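Local coordinates for protein B- and T-lymphocyte attenuator (Mus musculus, PDB 1XAU) that acts as an inhibitory receptor on lymphocytes that binds the herpesvirus entry mediator TNFRSF14 and dampens antigen receptor signalling through the phosphatases SHP-1 and SHP-2, at residues A[25-37]-A[85-97]. Numbering follows the deposited sequence.
Sequences SAWTGELFKIECP and PIHLSDNGSYSCS
Ala26 CB lies 4.2 Å from Ile86 CD1, and the same small methyl sits over the rim of one face of the Phe32 ring. A type II turn follows from Trp27 to Glu30; Gly29 takes the positive phi that its third position favours, which suits glycine. The turn grips Ile86 by two backbone hydrogen bonds, Gly29 N to Ile86 O and Ile86 N to Glu30 O, both 2.9 Å and nearly straight. Glu30 OE1 also accepts from Trp27 N, tying the turn to itself. Pro85 packs its CB beside the turn, 3.3 Å from Gly29 O. Phe32 and Ile86 point the same way side by side, and CG1 of Ile86, anti to its nitrogen (chi1 -167°), carries CD1 to within 3.9 Å of Phe32 CD2. Farther along, Ile34 crosses Tyr94 at about a right angle, its CD1 3.6 Å from Tyr94 CB, while the phenol OH donates a hydrogen bond to Asp90 O in the same segment. Cys36 SG finally joins Cys96 SG (2.0 Å, chi3 86°), with Trp49 packed on Cys36. This intersheet disulfide between strands B and F, beside a core tryptophan, is the hallmark of the immunoglobulin beta sandwich.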
loop_
_atom_site.group_PDB
_atom_site.type_symbol
_atom_site.label_atom_id
_atom_site.label_comp_id
_atom_site.label_asym_id
_atom_site.label_seq_id
_atom_site.Cartn_x
_atom_site.Cartn_y
_atom_site.Cartn_z
ATOM N N SER A 25 8.594 -4.580 -10.462
ATOM C CA SER A 25 8.064 -4.492 -11.808
ATOM C C SER A 25 6.950 -5.580 -11.945
ATOM O O SER A 25 6.984 -6.604 -11.301
ATOM C CB SER A 25 9.176 -4.724 -12.864
ATOM O OG SER A 25 10.163 -3.667 -12.831
ATOM N N ALA A 26 6.004 -5.345 -12.821
ATOM C CA ALA A 26 4.904 -6.243 -13.016
ATOM C C ALA A 26 4.629 -6.219 -14.547
ATOM O O ALA A 26 5.191 -5.379 -15.298
ATOM C CB ALA A 26 3.700 -5.713 -12.276
ATOM N N TRP A 27 3.783 -7.135 -14.994
ATOM C CA TRP A 27 3.425 -7.215 -16.415
ATOM C C TRP A 27 1.961 -6.882 -16.529
ATOM O O TRP A 27 1.160 -7.359 -15.727
ATOM C CB TRP A 27 3.577 -8.660 -16.929
ATOM C CG TRP A 27 5.014 -9.102 -16.960
ATOM C CD1 TRP A 27 5.652 -9.860 -16.043
ATOM C CD2 TRP A 27 6.000 -8.690 -17.906
ATOM N NE1 TRP A 27 7.004 -9.952 -16.350
ATOM C CE2 TRP A 27 7.234 -9.237 -17.492
ATOM C CE3 TRP A 27 5.962 -7.910 -19.062
ATOM C CZ2 TRP A 27 8.434 -9.029 -18.202
ATOM C CZ3 TRP A 27 7.136 -7.708 -19.776
ATOM C CH2 TRP A 27 8.362 -8.262 -19.350
ATOM N N THR A 28 1.572 -6.131 -17.544
ATOM C CA THR A 28 0.182 -5.815 -17.685
ATOM C C THR A 28 -0.646 -7.071 -17.792
ATOM O O THR A 28 -0.189 -8.058 -18.397
ATOM C CB THR A 28 -0.046 -4.943 -18.891
ATOM O OG1 THR A 28 -1.428 -4.607 -18.886
ATOM C CG2 THR A 28 0.246 -5.689 -20.196
ATOM N N GLY A 29 -1.829 -7.068 -17.179
ATOM C CA GLY A 29 -2.692 -8.259 -17.163
ATOM C C GLY A 29 -2.448 -9.270 -16.039
ATOM O O GLY A 29 -3.259 -10.170 -15.804
ATOM N N GLU A 30 -1.303 -9.213 -15.355
ATOM C CA GLU A 30 -1.066 -10.105 -14.224
ATOM C C GLU A 30 -1.894 -9.706 -13.008
ATOM O O GLU A 30 -2.285 -8.530 -12.902
ATOM C CB GLU A 30 0.387 -10.009 -13.712
ATOM C CG GLU A 30 1.427 -10.585 -14.591
ATOM C CD GLU A 30 2.795 -10.531 -13.879
ATOM O OE1 GLU A 30 3.218 -9.414 -13.415
ATOM O OE2 GLU A 30 3.425 -11.597 -13.784
ATOM N N LEU A 31 -2.199 -10.681 -12.118
ATOM C CA LEU A 31 -2.834 -10.366 -10.778
ATOM C C LEU A 31 -1.585 -9.909 -10.019
ATOM O O LEU A 31 -0.611 -10.653 -9.988
ATOM C CB LEU A 31 -3.352 -11.629 -10.091
ATOM C CG LEU A 31 -4.880 -11.766 -10.217
ATOM C CD1 LEU A 31 -5.324 -11.317 -11.517
ATOM C CD2 LEU A 31 -5.348 -13.156 -9.849
ATOM N N PHE A 32 -1.583 -8.762 -9.353
ATOM C CA PHE A 32 -0.323 -8.306 -8.707
ATOM C C PHE A 32 -0.693 -7.661 -7.384
ATOM O O PHE A 32 -1.816 -7.171 -7.228
ATOM C CB PHE A 32 0.330 -7.236 -9.587
ATOM C CG PHE A 32 1.700 -6.713 -9.063
ATOM C CD1 PHE A 32 2.860 -7.455 -9.309
ATOM C CD2 PHE A 32 1.800 -5.495 -8.409
ATOM C CE1 PHE A 32 4.150 -6.963 -8.886
ATOM C CE2 PHE A 32 3.108 -5.001 -7.983
ATOM C CZ PHE A 32 4.236 -5.752 -8.229
ATOM N N LYS A 33 0.200 -7.678 -6.400
ATOM C CA LYS A 33 -0.134 -7.011 -5.174
ATOM C C LYS A 33 1.055 -6.271 -4.558
ATOM O O LYS A 33 2.227 -6.606 -4.877
ATOM C CB LYS A 33 -0.618 -8.009 -4.118
ATOM C CG LYS A 33 0.391 -9.148 -3.739
ATOM C CD LYS A 33 -0.194 -10.098 -2.651
ATOM C CE LYS A 33 0.819 -11.300 -2.501
ATOM N NZ LYS A 33 0.651 -12.283 -1.325
ATOM N N ILE A 34 0.767 -5.225 -3.767
ATOM C CA ILE A 34 1.828 -4.599 -2.990
ATOM C C ILE A 34 1.392 -4.646 -1.539
ATOM O O ILE A 34 0.210 -4.763 -1.206
ATOM C CB ILE A 34 2.162 -3.193 -3.427
ATOM C CG1 ILE A 34 0.951 -2.338 -3.387
ATOM C CG2 ILE A 34 2.805 -3.271 -4.851
ATOM C CD1 ILE A 34 1.273 -0.871 -3.911
ATOM N N GLU A 35 2.378 -4.611 -0.668
ATOM C CA GLU A 35 2.102 -4.857 0.733
ATOM C C GLU A 35 2.600 -3.763 1.629
ATOM O O GLU A 35 3.694 -3.250 1.421
ATOM C CB GLU A 35 2.870 -6.115 1.123
ATOM C CG GLU A 35 2.425 -7.364 0.353
ATOM C CD GLU A 35 3.102 -8.615 0.849
ATOM O OE1 GLU A 35 4.098 -8.573 1.652
ATOM O OE2 GLU A 35 2.616 -9.667 0.438
ATOM N N CYS A 36 1.867 -3.570 2.718
ATOM C CA CYS A 36 2.261 -2.563 3.726
ATOM C C CYS A 36 2.282 -3.252 5.083
ATOM O O CYS A 36 1.228 -3.428 5.678
ATOM C CB CYS A 36 1.233 -1.444 3.655
ATOM S SG CYS A 36 1.127 -0.217 4.997
ATOM N N PRO A 37 3.440 -3.720 5.548
ATOM C CA PRO A 37 3.501 -4.386 6.875
ATOM C C PRO A 37 3.084 -3.335 7.948
ATOM O O PRO A 37 3.486 -2.167 7.869
ATOM C CB PRO A 37 4.967 -4.745 7.007
ATOM C CG PRO A 37 5.426 -4.940 5.664
ATOM C CD PRO A 37 4.779 -3.763 4.908
ATOM N N PRO A 85 -6.881 -7.084 -12.921
ATOM C CA PRO A 85 -5.426 -7.294 -12.980
ATOM C C PRO A 85 -4.787 -5.926 -12.960
ATOM O O PRO A 85 -5.499 -4.922 -12.965
ATOM C CB PRO A 85 -5.231 -7.903 -14.374
ATOM C CG PRO A 85 -6.218 -7.148 -15.201
ATOM C CD PRO A 85 -7.462 -6.963 -14.273
ATOM N N ILE A 86 -3.461 -5.884 -13.027
ATOM C CA ILE A 86 -2.746 -4.643 -13.104
ATOM C C ILE A 86 -2.683 -4.117 -14.556
ATOM O O ILE A 86 -2.758 -4.913 -15.530
ATOM C CB ILE A 86 -1.337 -4.775 -12.511
ATOM C CG1 ILE A 86 -0.794 -3.345 -12.354
ATOM C CG2 ILE A 86 -0.428 -5.624 -13.432
ATOM C CD1 ILE A 86 0.317 -3.368 -11.344
ATOM N N HIS A 87 -2.683 -2.799 -14.707
ATOM C CA HIS A 87 -2.680 -2.212 -16.047
ATOM C C HIS A 87 -1.526 -1.261 -16.224
ATOM O O HIS A 87 -0.911 -0.799 -15.246
ATOM C CB HIS A 87 -3.961 -1.386 -16.305
ATOM C CG HIS A 87 -5.237 -2.056 -15.906
ATOM N ND1 HIS A 87 -5.916 -1.739 -14.736
ATOM C CD2 HIS A 87 -5.966 -3.022 -16.515
ATOM C CE1 HIS A 87 -7.000 -2.497 -14.645
ATOM N NE2 HIS A 87 -7.050 -3.279 -15.713
ATOM N N LEU A 88 -1.217 -0.896 -17.481
ATOM C CA LEU A 88 -0.148 0.090 -17.661
ATOM C C LEU A 88 -0.380 1.358 -16.872
ATOM O O LEU A 88 0.595 1.940 -16.325
ATOM C CB LEU A 88 0.042 0.492 -19.174
ATOM C CG LEU A 88 0.615 -0.657 -20.014
ATOM C CD1 LEU A 88 0.324 -0.382 -21.573
ATOM C CD2 LEU A 88 2.151 -0.767 -19.760
ATOM N N SER A 89 -1.623 1.810 -16.796
ATOM C CA SER A 89 -1.938 3.040 -16.084
ATOM C C SER A 89 -1.652 2.964 -14.558
ATOM O O SER A 89 -1.713 4.002 -13.844
ATOM C CB SER A 89 -3.419 3.422 -16.265
ATOM O OG SER A 89 -4.220 2.337 -15.876
ATOM N N ASP A 90 -1.420 1.744 -14.050
ATOM C CA ASP A 90 -1.099 1.540 -12.633
ATOM C C ASP A 90 0.345 1.834 -12.295
ATOM O O ASP A 90 0.713 1.785 -11.135
ATOM C CB ASP A 90 -1.507 0.090 -12.196
ATOM C CG ASP A 90 -3.044 -0.113 -12.284
ATOM O OD1 ASP A 90 -3.807 0.778 -11.748
ATOM O OD2 ASP A 90 -3.524 -1.111 -12.901
ATOM N N ASN A 91 1.174 2.084 -13.302
ATOM C CA ASN A 91 2.586 2.437 -13.092
ATOM C C ASN A 91 2.617 3.636 -12.113
ATOM O O ASN A 91 1.757 4.544 -12.208
ATOM C CB ASN A 91 3.120 2.936 -14.412
ATOM C CG ASN A 91 4.583 2.869 -14.504
ATOM O OD1 ASN A 91 5.162 1.823 -14.852
ATOM N ND2 ASN A 91 5.245 4.029 -14.208
ATOM N N GLY A 92 3.547 3.676 -11.192
ATOM C CA GLY A 92 3.547 4.846 -10.288
ATOM C C GLY A 92 4.073 4.521 -8.916
ATOM O O GLY A 92 4.561 3.380 -8.687
ATOM N N SER A 93 3.959 5.476 -7.977
ATOM C CA SER A 93 4.509 5.344 -6.612
ATOM C C SER A 93 3.361 5.271 -5.639
ATOM O O SER A 93 2.411 6.052 -5.789
ATOM C CB SER A 93 5.399 6.586 -6.245
ATOM O OG SER A 93 6.569 6.599 -7.038
ATOM N N TYR A 94 3.408 4.304 -4.704
ATOM C CA TYR A 94 2.310 4.085 -3.765
ATOM C C TYR A 94 2.823 4.167 -2.300
ATOM O O TYR A 94 3.985 3.924 -2.038
ATOM C CB TYR A 94 1.757 2.664 -4.010
ATOM C CG TYR A 94 1.105 2.494 -5.378
ATOM C CD1 TYR A 94 -0.260 2.625 -5.496
ATOM C CD2 TYR A 94 1.866 2.249 -6.526
ATOM C CE1 TYR A 94 -0.889 2.497 -6.733
ATOM C CE2 TYR A 94 1.258 2.143 -7.801
ATOM C CZ TYR A 94 -0.140 2.270 -7.868
ATOM O OH TYR A 94 -0.891 2.150 -9.048
ATOM N N SER A 95 1.963 4.495 -1.365
ATOM C CA SER A 95 2.390 4.490 0.066
ATOM C C SER A 95 1.121 4.206 0.840
ATOM O O SER A 95 0.010 4.327 0.280
ATOM C CB SER A 95 2.975 5.877 0.508
ATOM O OG SER A 95 1.999 6.916 0.368
ATOM N N CYS A 96 1.242 3.870 2.129
ATOM C CA CYS A 96 0.051 3.631 2.947
ATOM C C CYS A 96 0.110 4.655 4.119
ATOM O O CYS A 96 1.191 5.174 4.457
ATOM C CB CYS A 96 -0.010 2.111 3.414
ATOM S SG CYS A 96 1.618 1.555 4.092
ATOM N N SER A 97 -1.036 5.007 4.678
ATOM C CA SER A 97 -1.014 5.992 5.777
ATOM C C SER A 97 -2.181 5.702 6.680
ATOM O O SER A 97 -3.116 4.967 6.329
ATOM C CB SER A 97 -1.141 7.455 5.299
ATOM O OG SER A 97 -2.230 7.550 4.411
HETATM O O HOH W 1 -2.912 -1.788 -19.837
#